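Local coordinates for hypothetical protein PH0156 (Pyrococcus horikoshii, PDB 2P62) that is of unknown function but belongs to a Toprim-like family, so a role in nucleic acid metabolism is possible but unproven, at residues 6-11 with 15-20; 74-79 with 113-118; 80-85 with 127-132; 92-97 with 106-111. All blocks are in the same frame, centred on the assembly; numbering follows the deposited sequence.

Interaction 1 of 4, residues 6-11 with 15-20; sequences IIVEGK and SFFKVL
V8 and F17 meet flank to flank, their side chains running past each other in opposite directions. V8 CG1 reaches F17 CD2 at 4.2 Å, approaching the ring obliquely. F17 turns CG anti to its carbonyl carbon (chi1 -85°), which points the ring toward V8, just past strand 2-7. F16 CD1 lies against one face of this ring, while L235 and M239 of helix 233-239 also pack on F17, so V8 is one of several apolar neighbours.

The polar half of the contact lies at the first turn of helix 11-23. S15 N donates to K11 O at 2.9 Å with an N-H...O angle of 158°, the ordinary i to i+4 helical bond. The K11 side chain curls back until NZ is 4.2 Å from S15 OG, too far for a direct bond. A water fills the link: it accepts from K11 NZ at 3.1 Å and donates to S15 OG at 3.0 Å, with a weak third bond from K18 NZ at 3.4 Å. The two ammonium groups stay apart, K11 NZ to K18 NZ being 5.5 Å. The hydroxyl of S15 is held further by E209 of helix 204-218.

G10 is the N-cap, and its N-H is taken by D13 OD1, a bond from N-cap N-H to N3 side chain; glycine has no side chain to return the reciprocal bond, so no full capping box forms. A first strand leading through a glutamate-glycine turn into a helix is typical of the Toprim fold, and E9 probably corresponds to its signature glutamate.

Interaction 2 of 4, residues 74-79 with 113-118; sequences VLKSVL and REREVR
R115 NH2 has a carboxylate, a backbone carbonyl and hydrocarbon round it. D80 OD2 is its one bonded partner, in a salt bridge, and E127 OE2 holds NH1 of the same group. L79 CB sits over one face of the guanidinium, 3.4 Å from R115 NH2, while K76 O comes in obliquely at 3.5 Å without forming a hydrogen bond. R115 turns sharply at its second torsion (chi2 -78°), which lays the flat end of the chain across L79; L79 CD2 lies 3.7 Å from R115 NE. K76 crosses the arginine at about a right angle, its CG 4.0 Å from R115 NH2. The two cationic ends remain separate, with K76 NZ 5.0 Å from R115 NH2, and K76 NZ is paired with D80 OD1. An alanine in place of R115 would probably leave E127 and one oxygen of D80 without their cationic partner and uncover the flank of L79.

The chemistry is therefore split by direction: the face of the guanidinium rests on hydrocarbon, whereas its N-H groups serve carboxylates. With both oxygens of D80 paired to separate cations, the local charges are likely to offset one another and favour an ionised aspartate.

Interaction 3 of 4, residues 80-85 with 127-132; sequences DSVKLG and EGVKIY
V82 places CG1 anti to its backbone N (chi1 175°), and V129, with a nearly equal first torsion of 173°, has CG2 anti to its carbonyl carbon; these two methyls are the ones that meet, V82 CG1 to V129 CG2 at 3.7 Å. V82 CG2 adds a second touch to V129 CG2 at 3.9 Å, so one methyl of the strand rests against both branches of the helix valine. V82 CG1 also lies 3.7 Å from E127 O.

On the outer side, K83 crosses E127 at a slant, hydrocarbon against hydrocarbon. K83 CB is 3.7 Å from E127 CG. The bend at chi3 of K83 (-63°) folds the chain over the carboxylate, bringing CE to 3.9 Å from E127 CD. Yet K83 NZ stays 4.9 Å from E127 OE2, beyond salt-bridge range, and the strongest partner of that oxygen is R115. The lysine thus contributes hydrocarbon contact and at most a loose attraction.

Both segments turn with positive phi. G85 is the C' residue of a Schellman motif ending helix 71-84, its N weakly bonded to V82 O. E127 and G128, both in left-handed backbone conformation, form a type I' turn that joins strands 123-126 and 129-136. The last helical turn thus packs right after a two-residue beta-hairpin turn, on the start of strand 129-136, an inner strand that lies between 89-97 and its hairpin partner 123-126.

Interaction 4 of 4, residues 92-97 with 106-111; sequences VYVVRD and EWVLSF
R96 crosses the face of the W107 indole. Its CB starts beyond the rim of the six-membered ring, 4.0 Å from W107 CZ3. The chain stays extended to CD, which makes a CH-pi contact 3.9 Å from the centroid of the six-membered ring of W107. A bend at the third torsion (chi3 76°) then turns the guanidinium flat onto the indole, with R96 NE 3.8 Å from W107 CE3. R96 CZ stands over the five-membered ring, 3.8 Å from its centroid, and the two planes are only 20° apart: a stacked cation-pi pair. At the tip, R96 NH1 stands above the five-membered ring, nearest W107 CD2 at 3.1 Å, while R96 NH2 reaches W107 CB. Although NH1 is also near W107 NE1, both are donors and no bond links them.

V94, two residues back on the strand, completes the apolar side. Its CG1 comes obliquely to W107 CZ3 at 3.5 Å and touches V108 CG2 at 3.9 Å. On the face of the indole opposite R96 lies F111 CE1, so the ring is sandwiched, and K68 makes a further cation-pi contact with it. A serine in place of W107 would probably deprive the R96 guanidinium of its flat support and leave it freer to turn, while opening a gap between V94 and F111.

In the fold, helix 104-109 lies against strand 89-97. V108 reaches across to I131 and P133 of the adjacent strand 129-136, while F111 packs on L75 of helix 71-84.

Interactions 1, 3 and 4 share one sheet, with strand 89-97 between strands 2-7 and 129-136. I7 N to Y93 O at 2.8 Å and I7 O to V95 N at 2.9 Å probably bond interactions 1 and 4; Y132 N to V92 O at 2.7 Å does likewise for 3 and 4. Interactions 2 and 3, with centres about 7 Å apart, both use helix 71-84 and are joined through R115, whose NH1 lies 2.7 Å from E127 OE2. Interaction 2 reaches interaction 4 by packing of L75 on F111 and V92. No ligand marks a site, but E9 comes close to E100, just beyond strand 89-97, consistent with the acidic cluster of Toprim domains.

Interaction 1 of 4, residues 6-11 with 15-20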
# COMPACT_ATOMS: atom_id res chain seq x y z
N ILE A 6 3.05 -3.26 -21.02
CA ILE A 6 3.99 -3.70 -20.00
C ILE A 6 3.21 -4.41 -18.89
O ILE A 6 2.35 -3.82 -18.23
CB ILE A 6 4.77 -2.52 -19.39
CG1 ILE A 6 5.48 -1.74 -20.51
CG2 ILE A 6 5.77 -3.04 -18.36
CD1 ILE A 6 6.40 -0.62 -20.03
N ILE A 7 3.51 -5.69 -18.70
CA ILE A 7 2.85 -6.50 -17.69
C ILE A 7 3.78 -6.85 -16.54
O ILE A 7 4.81 -7.49 -16.74
CB ILE A 7 2.32 -7.82 -18.30
CG1 ILE A 7 1.48 -7.53 -19.55
CG2 ILE A 7 1.51 -8.58 -17.24
CD1 ILE A 7 1.05 -8.78 -20.32
N VAL A 8 3.41 -6.43 -15.34
CA VAL A 8 4.20 -6.70 -14.15
C VAL A 8 3.33 -7.44 -13.16
O VAL A 8 2.12 -7.57 -13.37
CB VAL A 8 4.71 -5.39 -13.51
CG1 VAL A 8 5.67 -4.69 -14.45
CG2 VAL A 8 3.54 -4.48 -13.18
N GLU A 9 3.92 -7.91 -12.06
CA GLU A 9 3.15 -8.66 -11.07
C GLU A 9 2.34 -7.83 -10.08
O GLU A 9 1.17 -8.14 -9.85
CB GLU A 9 4.06 -9.61 -10.29
CG GLU A 9 3.26 -10.61 -9.45
CD GLU A 9 4.15 -11.57 -8.68
OE1 GLU A 9 5.18 -12.00 -9.23
OE2 GLU A 9 3.80 -11.89 -7.52
N GLY A 10 2.94 -6.80 -9.49
CA GLY A 10 2.22 -5.99 -8.52
C GLY A 10 2.53 -4.51 -8.52
O GLY A 10 3.26 -4.01 -9.38
N LYS A 11 1.95 -3.79 -7.55
CA LYS A 11 2.14 -2.35 -7.42
C LYS A 11 3.61 -1.98 -7.30
O LYS A 11 4.06 -1.01 -7.91
CB LYS A 11 1.38 -1.83 -6.20
CG LYS A 11 1.12 -0.32 -6.21
CD LYS A 11 0.04 0.02 -7.22
CE LYS A 11 -0.50 1.45 -7.05
NZ LYS A 11 0.50 2.50 -7.32
N SER A 15 5.44 0.75 -9.69
CA SER A 15 6.05 2.00 -9.23
C SER A 15 7.48 2.12 -9.71
O SER A 15 7.90 3.18 -10.19
CB SER A 15 6.03 2.10 -7.70
OG SER A 15 4.73 2.29 -7.21
N PHE A 16 8.22 1.03 -9.57
CA PHE A 16 9.62 0.99 -9.98
C PHE A 16 9.74 1.43 -11.44
O PHE A 16 10.50 2.34 -11.75
CB PHE A 16 10.19 -0.42 -9.77
CG PHE A 16 11.63 -0.57 -10.18
CD1 PHE A 16 11.97 -1.06 -11.44
CD2 PHE A 16 12.66 -0.20 -9.32
CE1 PHE A 16 13.31 -1.18 -11.83
CE2 PHE A 16 14.00 -0.31 -9.70
CZ PHE A 16 14.32 -0.80 -10.96
N PHE A 17 8.97 0.81 -12.33
CA PHE A 17 9.05 1.18 -13.74
C PHE A 17 8.51 2.58 -14.02
O PHE A 17 9.07 3.31 -14.85
CB PHE A 17 8.31 0.16 -14.60
CG PHE A 17 9.14 -1.04 -14.96
CD1 PHE A 17 10.10 -0.96 -15.98
CD2 PHE A 17 9.02 -2.23 -14.25
CE1 PHE A 17 10.92 -2.05 -16.28
CE2 PHE A 17 9.84 -3.33 -14.54
CZ PHE A 17 10.80 -3.23 -15.56
N LYS A 18 7.44 2.96 -13.32
CA LYS A 18 6.82 4.27 -13.50
C LYS A 18 7.76 5.42 -13.13
O LYS A 18 7.87 6.41 -13.85
CB LYS A 18 5.52 4.33 -12.67
CG LYS A 18 4.62 5.53 -12.96
CD LYS A 18 4.75 6.61 -11.89
CE LYS A 18 3.99 6.25 -10.64
NZ LYS A 18 2.56 6.13 -10.94
N VAL A 19 8.48 5.30 -12.01
CA VAL A 19 9.36 6.40 -11.65
C VAL A 19 10.52 6.53 -12.65
O VAL A 19 10.93 7.64 -12.99
CB VAL A 19 9.90 6.26 -10.18
CG1 VAL A 19 10.73 4.99 -10.01
CG2 VAL A 19 10.71 7.50 -9.82
N LEU A 20 11.03 5.41 -13.15
CA LEU A 20 12.11 5.49 -14.13
C LEU A 20 11.60 6.05 -15.45
O LEU A 20 12.22 6.93 -16.03
CB LEU A 20 12.72 4.12 -14.38
CG LEU A 20 13.45 3.46 -13.21
CD1 LEU A 20 13.65 2.00 -13.56
CD2 LEU A 20 14.78 4.16 -12.93
O HOH W 1 2.78 3.12 -9.33

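Interaction 2 of 4, residues 74-79 with 113-118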
# COMPACT_ATOMS: atom_id res chain seq x y z
N VAL A 74 -4.87 -12.37 -21.39
CA VAL A 74 -4.60 -11.03 -21.87
C VAL A 74 -3.82 -11.04 -23.17
O VAL A 74 -4.10 -10.25 -24.07
CB VAL A 74 -3.80 -10.22 -20.83
CG1 VAL A 74 -3.39 -8.88 -21.42
CG2 VAL A 74 -4.64 -10.03 -19.59
N LEU A 75 -2.84 -11.93 -23.27
CA LEU A 75 -2.01 -12.05 -24.45
C LEU A 75 -2.81 -12.49 -25.66
O LEU A 75 -2.62 -11.98 -26.77
CB LEU A 75 -0.87 -13.05 -24.22
CG LEU A 75 0.42 -12.51 -23.62
CD1 LEU A 75 1.35 -13.66 -23.21
CD2 LEU A 75 1.09 -11.63 -24.65
N LYS A 76 -3.71 -13.44 -25.44
CA LYS A 76 -4.52 -13.96 -26.53
C LYS A 76 -5.38 -12.84 -27.10
O LYS A 76 -5.40 -12.62 -28.31
CB LYS A 76 -5.39 -15.10 -26.01
CG LYS A 76 -6.03 -15.91 -27.10
CD LYS A 76 -6.89 -17.03 -26.53
CE LYS A 76 -7.36 -17.97 -27.64
NZ LYS A 76 -8.01 -17.21 -28.76
N SER A 77 -6.08 -12.12 -26.23
CA SER A 77 -6.91 -11.02 -26.66
C SER A 77 -6.12 -10.01 -27.47
O SER A 77 -6.42 -9.76 -28.63
CB SER A 77 -7.52 -10.30 -25.45
OG SER A 77 -8.17 -11.20 -24.58
N VAL A 78 -5.10 -9.42 -26.85
CA VAL A 78 -4.29 -8.41 -27.53
C VAL A 78 -3.78 -8.92 -28.88
O VAL A 78 -3.95 -8.24 -29.90
CB VAL A 78 -3.08 -7.94 -26.65
CG1 VAL A 78 -2.25 -6.94 -27.41
CG2 VAL A 78 -3.59 -7.29 -25.36
N LEU A 79 -3.19 -10.11 -28.89
CA LEU A 79 -2.67 -10.72 -30.12
C LEU A 79 -3.76 -10.90 -31.18
O LEU A 79 -3.54 -10.62 -32.36
CB LEU A 79 -2.05 -12.08 -29.80
CG LEU A 79 -0.54 -12.24 -29.68
CD1 LEU A 79 0.12 -11.01 -29.10
CD2 LEU A 79 -0.27 -13.46 -28.82
N ARG A 113 0.28 -20.87 -27.69
CA ARG A 113 -0.03 -22.10 -28.42
C ARG A 113 -0.83 -21.78 -29.70
O ARG A 113 -1.62 -20.84 -29.72
CB ARG A 113 -0.81 -23.04 -27.50
CG ARG A 113 -0.21 -24.43 -27.39
CD ARG A 113 -0.95 -25.39 -28.31
NE ARG A 113 -2.37 -25.44 -27.99
CZ ARG A 113 -3.22 -26.33 -28.50
NH1 ARG A 113 -2.79 -27.25 -29.36
NH2 ARG A 113 -4.51 -26.29 -28.16
N GLU A 114 -0.63 -22.56 -30.75
CA GLU A 114 -1.33 -22.35 -32.03
C GLU A 114 -0.94 -21.02 -32.67
O GLU A 114 -1.73 -20.40 -33.39
CB GLU A 114 -2.86 -22.38 -31.84
CG GLU A 114 -3.43 -23.73 -31.41
CD GLU A 114 -3.38 -24.79 -32.51
OE1 GLU A 114 -3.72 -25.96 -32.22
OE2 GLU A 114 -3.01 -24.46 -33.66
N ARG A 115 0.29 -20.58 -32.39
CA ARG A 115 0.82 -19.32 -32.91
C ARG A 115 2.09 -19.57 -33.70
O ARG A 115 2.91 -20.40 -33.31
CB ARG A 115 1.19 -18.35 -31.77
CG ARG A 115 0.04 -17.84 -30.91
CD ARG A 115 -0.75 -16.72 -31.60
NE ARG A 115 -1.81 -16.22 -30.73
CZ ARG A 115 -2.80 -15.43 -31.13
NH1 ARG A 115 -2.88 -15.06 -32.40
NH2 ARG A 115 -3.73 -15.03 -30.27
N GLU A 116 2.25 -18.86 -34.81
CA GLU A 116 3.47 -18.97 -35.60
C GLU A 116 4.43 -18.08 -34.81
O GLU A 116 4.10 -16.93 -34.51
CB GLU A 116 3.27 -18.39 -37.01
CG GLU A 116 2.12 -18.99 -37.82
CD GLU A 116 2.44 -20.36 -38.37
OE1 GLU A 116 1.53 -20.97 -38.99
OE2 GLU A 116 3.59 -20.84 -38.20
N VAL A 117 5.59 -18.61 -34.46
CA VAL A 117 6.55 -17.85 -33.69
C VAL A 117 7.92 -17.77 -34.35
O VAL A 117 8.27 -18.62 -35.17
CB VAL A 117 6.70 -18.45 -32.27
CG1 VAL A 117 7.39 -19.81 -32.34
CG2 VAL A 117 7.50 -17.53 -31.40
N ARG A 118 8.67 -16.73 -34.00
CA ARG A 118 10.01 -16.49 -34.53
C ARG A 118 10.73 -15.66 -33.48
O ARG A 118 10.19 -14.67 -32.98
CB ARG A 118 9.96 -15.70 -35.84
CG ARG A 118 11.31 -15.55 -36.54
CD ARG A 118 11.53 -14.12 -37.00
NE ARG A 118 10.30 -13.54 -37.54
CZ ARG A 118 10.02 -12.24 -37.51
NH1 ARG A 118 10.87 -11.38 -36.97
NH2 ARG A 118 8.87 -11.81 -38.01

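Interaction 3 of 4, residues 80-85 with 127-132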
# COMPACT_ATOMS: atom_id res chain seq x y z
N ASP A 80 -4.93 -11.38 -30.77
CA ASP A 80 -6.02 -11.57 -31.72
C ASP A 80 -6.47 -10.19 -32.23
O ASP A 80 -6.70 -10.01 -33.43
CB ASP A 80 -7.19 -12.33 -31.07
CG ASP A 80 -6.91 -13.84 -30.92
OD1 ASP A 80 -7.57 -14.48 -30.07
OD2 ASP A 80 -6.05 -14.40 -31.65
N SER A 81 -6.58 -9.22 -31.33
CA SER A 81 -6.99 -7.88 -31.73
C SER A 81 -5.97 -7.32 -32.73
O SER A 81 -6.35 -6.65 -33.69
CB SER A 81 -7.09 -6.96 -30.51
OG SER A 81 -8.06 -7.43 -29.58
N VAL A 82 -4.69 -7.60 -32.53
CA VAL A 82 -3.68 -7.11 -33.46
C VAL A 82 -3.82 -7.81 -34.81
O VAL A 82 -3.70 -7.18 -35.86
CB VAL A 82 -2.24 -7.33 -32.90
CG1 VAL A 82 -1.20 -6.92 -33.95
CG2 VAL A 82 -2.03 -6.51 -31.64
N LYS A 83 -4.08 -9.11 -34.80
CA LYS A 83 -4.23 -9.83 -36.06
C LYS A 83 -5.40 -9.24 -36.85
O LYS A 83 -5.31 -9.05 -38.06
CB LYS A 83 -4.49 -11.32 -35.81
CG LYS A 83 -4.38 -12.17 -37.08
CD LYS A 83 -5.22 -13.44 -37.03
CE LYS A 83 -4.79 -14.38 -35.91
NZ LYS A 83 -5.70 -15.57 -35.82
N LEU A 84 -6.49 -8.95 -36.14
CA LEU A 84 -7.69 -8.38 -36.74
C LEU A 84 -7.52 -6.90 -37.10
O LEU A 84 -8.31 -6.35 -37.87
CB LEU A 84 -8.88 -8.53 -35.79
CG LEU A 84 -9.39 -9.96 -35.56
CD1 LEU A 84 -10.41 -9.99 -34.43
CD2 LEU A 84 -10.00 -10.49 -36.85
N GLY A 85 -6.50 -6.26 -36.53
CA GLY A 85 -6.26 -4.86 -36.81
C GLY A 85 -7.11 -3.90 -35.98
O GLY A 85 -7.43 -2.81 -36.44
N GLU A 127 2.31 -12.69 -34.78
CA GLU A 127 1.28 -11.74 -35.17
C GLU A 127 1.91 -10.36 -35.35
O GLU A 127 1.24 -9.35 -35.19
CB GLU A 127 0.20 -11.70 -34.08
CG GLU A 127 -1.16 -12.32 -34.44
CD GLU A 127 -1.07 -13.69 -35.12
OE1 GLU A 127 -0.95 -13.72 -36.36
OE2 GLU A 127 -1.13 -14.72 -34.41
N GLY A 128 3.19 -10.33 -35.67
CA GLY A 128 3.87 -9.05 -35.86
C GLY A 128 4.17 -8.31 -34.57
O GLY A 128 4.62 -7.17 -34.59
N VAL A 129 3.92 -8.95 -33.43
CA VAL A 129 4.15 -8.32 -32.13
C VAL A 129 5.39 -8.88 -31.42
O VAL A 129 5.53 -10.09 -31.26
CB VAL A 129 2.91 -8.52 -31.20
CG1 VAL A 129 3.22 -8.02 -29.79
CG2 VAL A 129 1.70 -7.77 -31.76
N LYS A 130 6.28 -7.98 -30.99
CA LYS A 130 7.49 -8.39 -30.28
C LYS A 130 7.21 -8.60 -28.79
O LYS A 130 6.93 -7.65 -28.07
CB LYS A 130 8.60 -7.35 -30.45
CG LYS A 130 9.25 -7.34 -31.82
CD LYS A 130 10.42 -6.38 -31.86
CE LYS A 130 10.96 -6.27 -33.27
NZ LYS A 130 9.85 -5.93 -34.21
N ILE A 131 7.29 -9.84 -28.33
CA ILE A 131 7.05 -10.15 -26.93
C ILE A 131 8.38 -10.32 -26.20
O ILE A 131 9.19 -11.19 -26.55
CB ILE A 131 6.17 -11.41 -26.80
CG1 ILE A 131 4.85 -11.17 -27.55
CG2 ILE A 131 5.90 -11.70 -25.32
CD1 ILE A 131 3.95 -12.42 -27.77
N TYR A 132 8.61 -9.49 -25.20
CA TYR A 132 9.85 -9.54 -24.44
C TYR A 132 9.71 -10.11 -23.05
O TYR A 132 9.19 -9.46 -22.14
CB TYR A 132 10.47 -8.14 -24.34
CG TYR A 132 10.97 -7.57 -25.64
CD1 TYR A 132 12.25 -7.87 -26.11
CD2 TYR A 132 10.18 -6.69 -26.40
CE1 TYR A 132 12.73 -7.31 -27.29
CE2 TYR A 132 10.65 -6.14 -27.59
CZ TYR A 132 11.93 -6.45 -28.02
OH TYR A 132 12.41 -5.88 -29.18

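Interaction 4 of 4, residues 92-97 with 106-111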
# COMPACT_ATOMS: atom_id res chain seq x y z
N VAL A 92 5.13 -6.13 -26.37
CA VAL A 92 4.58 -6.55 -25.11
C VAL A 92 5.75 -7.01 -24.25
O VAL A 92 6.57 -7.83 -24.67
CB VAL A 92 3.59 -7.73 -25.25
CG1 VAL A 92 3.14 -8.18 -23.87
CG2 VAL A 92 2.36 -7.30 -26.07
N TYR A 93 5.83 -6.45 -23.04
CA TYR A 93 6.88 -6.79 -22.09
C TYR A 93 6.26 -7.57 -20.94
O TYR A 93 5.23 -7.17 -20.41
CB TYR A 93 7.56 -5.52 -21.56
CG TYR A 93 8.31 -4.75 -22.62
CD1 TYR A 93 7.63 -3.90 -23.49
CD2 TYR A 93 9.68 -4.96 -22.83
CE1 TYR A 93 8.29 -3.28 -24.55
CE2 TYR A 93 10.35 -4.34 -23.89
CZ TYR A 93 9.65 -3.50 -24.75
OH TYR A 93 10.26 -2.93 -25.85
N VAL A 94 6.86 -8.69 -20.58
CA VAL A 94 6.34 -9.48 -19.47
C VAL A 94 7.47 -9.60 -18.45
O VAL A 94 8.46 -10.27 -18.70
CB VAL A 94 5.89 -10.87 -19.95
CG1 VAL A 94 5.28 -11.65 -18.79
CG2 VAL A 94 4.86 -10.71 -21.07
N VAL A 95 7.31 -8.92 -17.32
CA VAL A 95 8.33 -8.91 -16.27
C VAL A 95 7.94 -9.71 -15.05
O VAL A 95 6.86 -9.54 -14.49
CB VAL A 95 8.61 -7.46 -15.83
CG1 VAL A 95 9.62 -7.44 -14.67
CG2 VAL A 95 9.14 -6.67 -17.04
N ARG A 96 8.85 -10.59 -14.63
CA ARG A 96 8.62 -11.45 -13.48
C ARG A 96 9.93 -11.73 -12.77
O ARG A 96 10.98 -11.82 -13.41
CB ARG A 96 7.99 -12.78 -13.92
CG ARG A 96 7.68 -13.70 -12.75
CD ARG A 96 7.01 -14.99 -13.16
NE ARG A 96 7.95 -15.94 -13.76
CZ ARG A 96 7.63 -17.18 -14.15
NH1 ARG A 96 6.39 -17.62 -13.99
NH2 ARG A 96 8.55 -17.96 -14.68
N ASP A 97 9.89 -11.86 -11.45
CA ASP A 97 11.10 -12.17 -10.71
C ASP A 97 11.64 -13.48 -11.26
O ASP A 97 10.87 -14.34 -11.71
CB ASP A 97 10.84 -12.38 -9.21
CG ASP A 97 10.36 -11.13 -8.50
OD1 ASP A 97 10.74 -10.01 -8.90
OD2 ASP A 97 9.61 -11.29 -7.50
N GLU A 106 10.41 -19.47 -21.15
CA GLU A 106 9.55 -20.65 -21.31
C GLU A 106 8.13 -20.33 -20.80
O GLU A 106 7.13 -20.73 -21.41
CB GLU A 106 10.14 -21.84 -20.54
CG GLU A 106 11.42 -22.41 -21.15
CD GLU A 106 12.12 -23.40 -20.22
OE1 GLU A 106 11.42 -24.26 -19.63
OE2 GLU A 106 13.37 -23.34 -20.09
N TRP A 107 8.04 -19.61 -19.68
CA TRP A 107 6.74 -19.25 -19.11
C TRP A 107 5.87 -18.52 -20.15
O TRP A 107 4.73 -18.91 -20.41
CB TRP A 107 6.97 -18.38 -17.87
CG TRP A 107 5.73 -17.98 -17.13
CD1 TRP A 107 4.73 -18.80 -16.69
CD2 TRP A 107 5.34 -16.64 -16.77
NE1 TRP A 107 3.74 -18.05 -16.07
CE2 TRP A 107 4.10 -16.73 -16.11
CE3 TRP A 107 5.93 -15.38 -16.93
CZ2 TRP A 107 3.42 -15.60 -15.62
CZ3 TRP A 107 5.27 -14.26 -16.45
CH2 TRP A 107 4.02 -14.38 -15.80
N VAL A 108 6.42 -17.49 -20.77
CA VAL A 108 5.68 -16.75 -21.77
C VAL A 108 5.37 -17.62 -22.99
O VAL A 108 4.24 -17.67 -23.47
CB VAL A 108 6.47 -15.50 -22.21
CG1 VAL A 108 5.74 -14.77 -23.35
CG2 VAL A 108 6.65 -14.58 -21.02
N LEU A 109 6.39 -18.32 -23.48
CA LEU A 109 6.25 -19.19 -24.64
C LEU A 109 5.09 -20.19 -24.48
O LEU A 109 4.38 -20.49 -25.46
CB LEU A 109 7.55 -19.95 -24.89
CG LEU A 109 7.60 -20.67 -26.23
CD1 LEU A 109 7.63 -19.65 -27.37
CD2 LEU A 109 8.82 -21.57 -26.30
N SER A 110 4.91 -20.70 -23.27
CA SER A 110 3.84 -21.66 -22.98
C SER A 110 2.44 -21.04 -23.12
O SER A 110 1.44 -21.75 -23.10
CB SER A 110 3.99 -22.21 -21.55
OG SER A 110 3.49 -21.28 -20.59
N PHE A 111 2.37 -19.72 -23.26
CA PHE A 111 1.10 -19.02 -23.42
C PHE A 111 0.74 -18.85 -24.89
O PHE A 111 -0.40 -18.58 -25.23
CB PHE A 111 1.16 -17.62 -22.77
CG PHE A 111 1.39 -17.65 -21.29
CD1 PHE A 111 2.11 -16.64 -20.67
CD2 PHE A 111 0.90 -18.70 -20.52
CE1 PHE A 111 2.36 -16.69 -19.30
CE2 PHE A 111 1.15 -18.76 -19.16
CZ PHE A 111 1.88 -17.76 -18.55